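Local coordinates for probable sugar kinase (Clostridium perfringens, PDB 3KZH), which probably phosphorylates a sugar, as kinases of the ribokinase-like pfkB family do, and holds a beta-D-glucopyranose, at residues S144-L154 with K172-F183. Residues are numbered along the deposited sequence; the frame is centred on the assembly and turned at random.
Sequences SDNPEIMEYLL and KASWVKHLIKDF
Met150, a selenomethionine, brings its SE to the edge of the Phe183 ring, 3.5 Å from CZ and in the ring plane: a Met-aromatic contact inside the ribokinase-like alpha/beta fold. Helix 147-157 packs here on the irregular, partly 3-10 chain that leads from helix 170-174 toward strand 185-186. Leu154 comes over a face of the same ring, with CD2 above its centre in a CH-pi contact 4.1 Å from the centroid. Both SE and CE of Met150 also lie against CG1 of Val176, because the side chain runs out straight from the helix (chi1 178°) and bends only at its end. Behind this layer, Leu165 of strand 162-166 touches both Met150 and Phe183, so the helix and the returning chain close over the central sheet.

Leu179 spreads its two methyls against the helix. CD1 lies 3.5 Å from the carbonyl O of Pro147, while CD2 packs on CB and CG of Glu151, the two side chains crossing at about a right angle. The Glu151 carboxylate goes on to a water shared by its OE1 and His178 NE2, at the exposed side of the contact.

At the other end Ser144 OG sits 3.3 Å from CB of Lys172, but its hydrogen bond goes to the carbonyl of Pro167, a residue of the glucose pocket; the Ser144 side chain is about 7 Å from the sugar. The Lys172 chain bends at chi2 and chi4 to reach Asp145, and its NZ meets OD1 at 2.7 Å in a salt bridge, approaching from above the carboxylate, 55° out of its plane.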
loop_
_atom_site.group_PDB
_atom_site.type_symbol
_atom_site.label_atom_id
_atom_site.label_comp_id
_atom_site.label_asym_id
_atom_site.label_seq_id
_atom_site.Cartn_x
_atom_site.Cartn_y
_atom_site.Cartn_z
ATOM N N SER A 144 4.484 -16.439 -20.356
ATOM C CA SER A 144 5.340 -16.075 -21.485
ATOM C C SER A 144 6.024 -14.695 -21.443
ATOM O O SER A 144 6.340 -14.124 -22.494
ATOM C CB SER A 144 4.534 -16.237 -22.765
ATOM O OG SER A 144 3.370 -15.449 -22.674
ATOM N N ASP A 145 6.307 -14.206 -20.235
ATOM C CA ASP A 145 6.944 -12.897 -20.011
ATOM C C ASP A 145 8.416 -12.751 -20.409
ATOM O O ASP A 145 8.787 -11.787 -21.080
ATOM C CB ASP A 145 6.802 -12.486 -18.544
ATOM C CG ASP A 145 5.679 -11.491 -18.315
ATOM O OD1 ASP A 145 4.583 -11.656 -18.897
ATOM O OD2 ASP A 145 5.896 -10.542 -17.530
ATOM N N ASN A 146 9.242 -13.700 -19.981
ATOM C CA ASN A 146 10.671 -13.670 -20.257
ATOM C C ASN A 146 11.100 -14.948 -20.999
ATOM O O ASN A 146 11.374 -15.978 -20.363
ATOM C CB ASN A 146 11.433 -13.510 -18.930
ATOM C CG ASN A 146 12.823 -12.908 -19.105
ATOM O OD1 ASN A 146 13.603 -13.324 -19.968
ATOM N ND2 ASN A 146 13.161 -11.962 -18.238
ATOM N N PRO A 147 11.170 -14.895 -22.356
ATOM C CA PRO A 147 11.567 -16.037 -23.199
ATOM C C PRO A 147 12.988 -16.576 -22.978
ATOM O O PRO A 147 13.209 -17.785 -23.065
ATOM C CB PRO A 147 11.400 -15.482 -24.617
ATOM C CG PRO A 147 10.294 -14.501 -24.462
ATOM C CD PRO A 147 10.706 -13.784 -23.213
ATOM N N GLU A 148 13.926 -15.671 -22.685
ATOM C CA GLU A 148 15.339 -15.996 -22.448
ATOM C C GLU A 148 15.518 -16.817 -21.167
ATOM O O GLU A 148 16.270 -17.796 -21.151
ATOM C CB GLU A 148 16.166 -14.704 -22.365
ATOM C CG GLU A 148 17.692 -14.890 -22.379
ATOM C CD GLU A 148 18.453 -13.732 -21.731
ATOM O OE1 GLU A 148 19.534 -13.987 -21.158
ATOM O OE2 GLU A 148 17.975 -12.572 -21.789
ATOM N N ILE A 149 14.817 -16.408 -20.107
ATOM C CA ILE A 149 14.861 -17.101 -18.818
ATOM C C ILE A 149 14.073 -18.408 -18.865
ATOM O O ILE A 149 14.484 -19.386 -18.245
ATOM C CB ILE A 149 14.468 -16.148 -17.641
ATOM C CG1 ILE A 149 15.685 -15.273 -17.323
ATOM C CG2 ILE A 149 14.025 -16.910 -16.364
ATOM C CD1 ILE A 149 15.359 -13.949 -16.737
HETATM N N MSE A 150 13.005 -18.439 -19.671
HETATM C CA MSE A 150 12.187 -19.637 -19.858
HETATM C C MSE A 150 13.087 -20.710 -20.469
HETATM O O MSE A 150 13.199 -21.793 -19.904
HETATM C CB MSE A 150 10.973 -19.363 -20.772
HETATM C CG MSE A 150 10.069 -20.592 -21.057
HETATM SE SE MSE A 150 8.658 -20.339 -22.371
HETATM C CE MSE A 150 7.567 -19.153 -21.321
ATOM N N GLU A 151 13.830 -20.337 -21.523
ATOM C CA GLU A 151 14.766 -21.238 -22.218
ATOM C C GLU A 151 15.813 -21.792 -21.258
ATOM O O GLU A 151 16.085 -22.993 -21.276
ATOM C CB GLU A 151 15.458 -20.530 -23.385
ATOM C CG GLU A 151 16.464 -21.400 -24.175
ATOM C CD GLU A 151 16.793 -20.842 -25.541
ATOM O OE1 GLU A 151 16.776 -19.602 -25.707
ATOM O OE2 GLU A 151 17.056 -21.648 -26.457
ATOM N N TYR A 152 16.329 -20.927 -20.380
ATOM C CA TYR A 152 17.313 -21.335 -19.381
ATOM C C TYR A 152 16.675 -22.341 -18.415
ATOM O O TYR A 152 17.287 -23.358 -18.100
ATOM C CB TYR A 152 17.866 -20.120 -18.614
ATOM C CG TYR A 152 19.014 -20.462 -17.683
ATOM C CD1 TYR A 152 20.326 -20.633 -18.176
ATOM C CD2 TYR A 152 18.791 -20.657 -16.300
ATOM C CE1 TYR A 152 21.392 -20.991 -17.309
ATOM C CE2 TYR A 152 19.843 -21.016 -15.430
ATOM C CZ TYR A 152 21.137 -21.177 -15.941
ATOM O OH TYR A 152 22.159 -21.486 -15.078
ATOM N N LEU A 153 15.434 -22.078 -18.000
ATOM C CA LEU A 153 14.719 -22.967 -17.082
ATOM C C LEU A 153 14.381 -24.314 -17.703
ATOM O O LEU A 153 14.556 -25.347 -17.055
ATOM C CB LEU A 153 13.451 -22.302 -16.528
ATOM C CG LEU A 153 13.661 -21.087 -15.629
ATOM C CD1 LEU A 153 12.350 -20.441 -15.321
ATOM C CD2 LEU A 153 14.371 -21.468 -14.370
ATOM N N LEU A 154 13.962 -24.292 -18.972
ATOM C CA LEU A 154 13.612 -25.498 -19.725
ATOM C C LEU A 154 14.837 -26.376 -19.960
ATOM O O LEU A 154 14.836 -27.542 -19.588
ATOM C CB LEU A 154 12.948 -25.133 -21.063
ATOM C CG LEU A 154 11.577 -24.448 -21.069
ATOM C CD1 LEU A 154 11.220 -24.083 -22.481
ATOM C CD2 LEU A 154 10.484 -25.318 -20.452
ATOM N N LYS A 172 2.396 -12.588 -27.216
ATOM C CA LYS A 172 3.416 -13.160 -26.340
ATOM C C LYS A 172 3.693 -14.633 -26.640
ATOM O O LYS A 172 4.788 -15.120 -26.368
ATOM C CB LYS A 172 3.001 -12.996 -24.878
ATOM C CG LYS A 172 3.415 -11.683 -24.241
ATOM C CD LYS A 172 2.410 -11.277 -23.185
ATOM C CE LYS A 172 2.916 -10.165 -22.284
ATOM N NZ LYS A 172 3.951 -10.651 -21.333
ATOM N N ALA A 173 2.712 -15.304 -27.250
ATOM C CA ALA A 173 2.788 -16.726 -27.618
ATOM C C ALA A 173 3.698 -17.048 -28.805
ATOM O O ALA A 173 4.271 -18.138 -28.867
ATOM C CB ALA A 173 1.385 -17.281 -27.866
ATOM N N SER A 174 3.839 -16.097 -29.730
ATOM C CA SER A 174 4.690 -16.261 -30.917
ATOM C C SER A 174 6.176 -16.248 -30.575
ATOM O O SER A 174 6.991 -16.831 -31.293
ATOM C CB SER A 174 4.376 -15.188 -31.971
ATOM O OG SER A 174 4.533 -13.875 -31.460
ATOM N N TRP A 175 6.500 -15.627 -29.443
ATOM C CA TRP A 175 7.870 -15.519 -28.958
ATOM C C TRP A 175 8.375 -16.745 -28.210
ATOM O O TRP A 175 9.573 -16.853 -27.938
ATOM C CB TRP A 175 8.033 -14.262 -28.088
ATOM C CG TRP A 175 7.793 -13.005 -28.863
ATOM C CD1 TRP A 175 6.624 -12.300 -28.929
ATOM C CD2 TRP A 175 8.691 -12.381 -29.790
ATOM N NE1 TRP A 175 6.721 -11.294 -29.860
ATOM C CE2 TRP A 175 7.974 -11.321 -30.411
ATOM C CE3 TRP A 175 10.027 -12.627 -30.182
ATOM C CZ2 TRP A 175 8.555 -10.490 -31.396
ATOM C CZ3 TRP A 175 10.611 -11.797 -31.168
ATOM C CH2 TRP A 175 9.864 -10.746 -31.768
ATOM N N VAL A 176 7.459 -17.650 -27.858
ATOM C CA VAL A 176 7.807 -18.877 -27.131
ATOM C C VAL A 176 7.366 -20.131 -27.886
ATOM O O VAL A 176 7.396 -21.235 -27.338
ATOM C CB VAL A 176 7.228 -18.883 -25.665
ATOM C CG1 VAL A 176 7.831 -17.752 -24.849
ATOM C CG2 VAL A 176 5.701 -18.783 -25.658
ATOM N N LYS A 177 7.002 -19.948 -29.158
ATOM C CA LYS A 177 6.541 -21.024 -30.044
ATOM C C LYS A 177 7.595 -22.109 -30.284
ATOM O O LYS A 177 7.259 -23.290 -30.386
ATOM C CB LYS A 177 6.064 -20.435 -31.377
ATOM C CG LYS A 177 5.399 -21.437 -32.303
ATOM C CD LYS A 177 5.274 -20.918 -33.720
ATOM C CE LYS A 177 5.070 -22.072 -34.690
ATOM N NZ LYS A 177 4.924 -21.593 -36.090
ATOM N N HIS A 178 8.863 -21.703 -30.333
ATOM C CA HIS A 178 9.989 -22.622 -30.548
ATOM C C HIS A 178 10.380 -23.374 -29.266
ATOM O O HIS A 178 11.119 -24.366 -29.311
ATOM C CB HIS A 178 11.207 -21.855 -31.114
ATOM C CG HIS A 178 11.734 -20.783 -30.208
ATOM N ND1 HIS A 178 10.985 -19.689 -29.833
ATOM C CD2 HIS A 178 12.925 -20.661 -29.574
ATOM C CE1 HIS A 178 11.690 -18.940 -29.001
ATOM N NE2 HIS A 178 12.868 -19.509 -28.827
ATOM N N LEU A 179 9.865 -22.889 -28.135
ATOM C CA LEU A 179 10.152 -23.453 -26.819
ATOM C C LEU A 179 9.075 -24.344 -26.213
ATOM O O LEU A 179 9.366 -25.080 -25.264
ATOM C CB LEU A 179 10.473 -22.327 -25.820
ATOM C CG LEU A 179 11.724 -21.471 -26.016
ATOM C CD1 LEU A 179 11.724 -20.306 -25.039
ATOM C CD2 LEU A 179 12.983 -22.317 -25.886
ATOM N N ILE A 180 7.862 -24.326 -26.772
ATOM C CA ILE A 180 6.752 -25.118 -26.221
ATOM C C ILE A 180 6.903 -26.630 -26.093
ATOM O O ILE A 180 6.312 -27.227 -25.194
ATOM C CB ILE A 180 5.388 -24.801 -26.874
ATOM C CG1 ILE A 180 5.377 -25.177 -28.356
ATOM C CG2 ILE A 180 5.033 -23.353 -26.626
ATOM C CD1 ILE A 180 4.018 -25.047 -29.016
ATOM N N LYS A 181 7.755 -27.217 -26.937
ATOM C CA LYS A 181 8.013 -28.659 -26.957
ATOM C C LYS A 181 8.522 -29.257 -25.636
ATOM O O LYS A 181 8.330 -30.445 -25.378
ATOM C CB LYS A 181 8.979 -29.016 -28.103
ATOM C CG LYS A 181 10.378 -28.392 -28.023
ATOM C CD LYS A 181 11.267 -28.895 -29.152
ATOM C CE LYS A 181 12.668 -28.294 -29.085
ATOM N NZ LYS A 181 13.442 -28.726 -27.876
ATOM N N ASP A 182 9.113 -28.411 -24.791
ATOM C CA ASP A 182 9.663 -28.845 -23.508
ATOM C C ASP A 182 8.704 -28.809 -22.323
ATOM O O ASP A 182 9.032 -29.275 -21.231
ATOM C CB ASP A 182 10.948 -28.077 -23.191
ATOM C CG ASP A 182 12.082 -28.414 -24.149
ATOM O OD1 ASP A 182 12.247 -29.614 -24.487
ATOM O OD2 ASP A 182 12.802 -27.470 -24.556
ATOM N N PHE A 183 7.506 -28.291 -22.567
ATOM C CA PHE A 183 6.467 -28.203 -21.556
ATOM C C PHE A 183 5.671 -29.496 -21.451
ATOM O O PHE A 183 5.464 -30.200 -22.446
ATOM C CB PHE A 183 5.511 -27.046 -21.867
ATOM C CG PHE A 183 6.053 -25.693 -21.525
ATOM C CD1 PHE A 183 5.928 -25.186 -20.224
ATOM C CD2 PHE A 183 6.683 -24.905 -22.494
ATOM C CE1 PHE A 183 6.430 -23.901 -19.877
ATOM C CE2 PHE A 183 7.187 -23.624 -22.173
ATOM C CZ PHE A 183 7.058 -23.122 -20.857
HETATM O O HOH W 1 7.006 -10.628 -22.921
HETATM O O HOH W 2 14.749 -18.075 -26.789
#